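Local coordinates for nuclear polyadenylated RNA-binding protein NAB2 (Saccharomyces cerevisiae, PDB 2V75) that binds the poly(A) tails of mRNAs, shielding them from the exosome, and takes part in tail-length control and in nuclear export, for which its N-terminal domain is required, at residues 35-38 against 39-43. Residues are numbered along the deposited sequence; the frame is centred on the assembly and turned at random.
Sequences IVLL and IVNGG
Ile35 and Ile39, one turn apart at the end of helix 28-40, lie side by side and point the same way. CG2 of Ile35 meets CD1 of Ile39 at 3.7 Å; with CG1 of Ile39 set beside its own backbone N (chi1 -70°), that branch runs back along the turn, over the carbonyl oxygen of Ile35. Val36 and Val40 are set at a slant, CG1 of Val36 4.0 Å from CG2 of Val40, which also lies against Val36 O. On the exposed side Asn41 turns its amide back on the helix: ND2 donates to Leu37 O at 2.9 Å, almost straight (167°), in the carbonyl plane and on a lone pair, while Asn41 N adds a weak bond to the same oxygen. CD1 of Leu37 flanks ND2. A Schellman motif through Gly42, at positive phi, ends the helix: Gly43 N reaches Leu38 O at 3.1 Å and Gly42 N reaches Ile39 O. Cutting Ile39 back to an alanine would probably strip Ile35 CG2 of this contact and open a gap facing Ala71, Phe72 and Leu75 of helix 61-79, which Ile39 touches. Helix 7-18 takes Val36 and Val40 at Thr7, and helix 45-55 meets Leu38 at Val48 and Glu51.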
ATOM      1  N   ILE A  35       6.140   0.794  -3.164  1.00 37.73           N
ATOM      2  CA  ILE A  35       5.628  -0.168  -2.182  1.00 42.87           C
ATOM      3  C   ILE A  35       5.509  -1.588  -2.742  1.00 41.51           C
ATOM      4  O   ILE A  35       6.006  -2.557  -2.163  1.00 37.45           O
ATOM      5  CB  ILE A  35       4.319   0.305  -1.517  1.00 41.94           C
ATOM      6  CG1 ILE A  35       4.606   1.534  -0.634  1.00 41.64           C
ATOM      7  CG2 ILE A  35       3.656  -0.882  -0.757  1.00 44.06           C
ATOM      8  CD1 ILE A  35       3.326   2.132  -0.021  1.00 42.74           C
ATOM      9  N   VAL A  36       4.944  -1.705  -3.925  1.00 41.78           N
ATOM     10  CA  VAL A  36       4.786  -2.999  -4.534  1.00 39.11           C
ATOM     11  C   VAL A  36       6.115  -3.612  -4.927  1.00 39.45           C
ATOM     12  O   VAL A  36       6.281  -4.810  -4.797  1.00 42.41           O
ATOM     13  CB  VAL A  36       3.813  -2.884  -5.698  1.00 44.67           C
ATOM     14  CG1 VAL A  36       3.832  -4.152  -6.562  1.00 44.68           C
ATOM     15  CG2 VAL A  36       2.438  -2.514  -5.122  1.00 41.89           C
ATOM     16  N   LEU A  37       7.082  -2.803  -5.363  1.00 41.33           N
ATOM     17  CA  LEU A  37       8.433  -3.275  -5.605  1.00 41.02           C
ATOM     18  C   LEU A  37       9.023  -3.900  -4.331  1.00 37.30           C
ATOM     19  O   LEU A  37       9.673  -4.965  -4.417  1.00 38.51           O
ATOM     20  CB  LEU A  37       9.336  -2.119  -6.066  1.00 41.41           C
ATOM     21  CG  LEU A  37      10.826  -2.392  -6.230  1.00 43.61           C
ATOM     22  CD1 LEU A  37      11.107  -3.267  -7.432  1.00 46.19           C
ATOM     23  CD2 LEU A  37      11.610  -1.087  -6.361  1.00 42.24           C
ATOM     24  N   LEU A  38       8.847  -3.221  -3.203  1.00 39.42           N
ATOM     25  CA  LEU A  38       9.436  -3.688  -1.931  1.00 35.37           C
ATOM     26  C   LEU A  38       8.755  -5.003  -1.509  1.00 40.76           C
ATOM     27  O   LEU A  38       9.410  -5.927  -1.085  1.00 40.21           O
ATOM     28  CB  LEU A  38       9.265  -2.620  -0.856  1.00 40.61           C
ATOM     29  CG  LEU A  38      10.165  -1.384  -1.062  1.00 41.89           C
ATOM     30  CD1 LEU A  38       9.767  -0.272  -0.105  1.00 36.65           C
ATOM     31  CD2 LEU A  38      11.635  -1.810  -0.979  1.00 44.50           C
ATOM     32  N   ILE A  39       7.448  -5.103  -1.696  1.00 38.12           N
ATOM     33  CA  ILE A  39       6.667  -6.245  -1.186  1.00 40.45           C
ATOM     34  C   ILE A  39       6.883  -7.440  -2.064  1.00 44.90           C
ATOM     35  O   ILE A  39       7.285  -8.500  -1.592  1.00 48.43           O
ATOM     36  CB  ILE A  39       5.171  -5.957  -1.068  1.00 43.09           C
ATOM     37  CG1 ILE A  39       4.942  -4.966   0.073  1.00 44.69           C
ATOM     38  CG2 ILE A  39       4.390  -7.288  -0.915  1.00 47.77           C
ATOM     39  CD1 ILE A  39       3.513  -4.425   0.198  1.00 50.08           C
ATOM     40  N   VAL A  40       6.713  -7.255  -3.370  1.00 43.12           N
ATOM     41  CA  VAL A  40       6.879  -8.358  -4.275  1.00 50.37           C
ATOM     42  C   VAL A  40       8.255  -8.994  -4.174  1.00 48.16           C
ATOM     43  O   VAL A  40       8.419 -10.180  -4.430  1.00 55.98           O
ATOM     44  CB  VAL A  40       6.662  -7.875  -5.705  1.00 53.86           C
ATOM     45  CG1 VAL A  40       7.442  -8.761  -6.667  1.00 55.40           C
ATOM     46  CG2 VAL A  40       5.155  -7.868  -5.951  1.00 50.84           C
ATOM     47  N   ASN A  41       9.262  -8.209  -3.809  1.00 51.79           N
ATOM     48  CA  ASN A  41      10.590  -8.772  -3.730  1.00 51.01           C
ATOM     49  C   ASN A  41      10.979  -9.388  -2.396  1.00 50.69           C
ATOM     50  O   ASN A  41      12.144  -9.736  -2.195  1.00 53.99           O
ATOM     51  CB  ASN A  41      11.614  -7.753  -4.206  1.00 60.05           C
ATOM     52  CG  ASN A  41      11.658  -7.685  -5.715  1.00 66.40           C
ATOM     53  OD1 ASN A  41      12.197  -8.587  -6.367  1.00 71.20           O
ATOM     54  ND2 ASN A  41      11.029  -6.656  -6.283  1.00 63.90           N
ATOM     55  N   GLY A  42      10.024  -9.548  -1.490  1.00 41.80           N
ATOM     56  CA  GLY A  42      10.310 -10.271  -0.246  1.00 47.97           C
ATOM     57  C   GLY A  42      10.558  -9.425   1.004  1.00 37.10           C
ATOM     58  O   GLY A  42      11.126  -9.923   1.967  1.00 44.29           O
ATOM     59  N   GLY A  43      10.184  -8.152   0.999  1.00 41.79           N
ATOM     60  CA  GLY A  43      10.352  -7.363   2.238  1.00 47.14           C
ATOM     61  C   GLY A  43       9.502  -7.832   3.429  1.00 37.58           C
ATOM     62  O   GLY A  43       8.419  -8.378   3.243  1.00 42.50           O
TER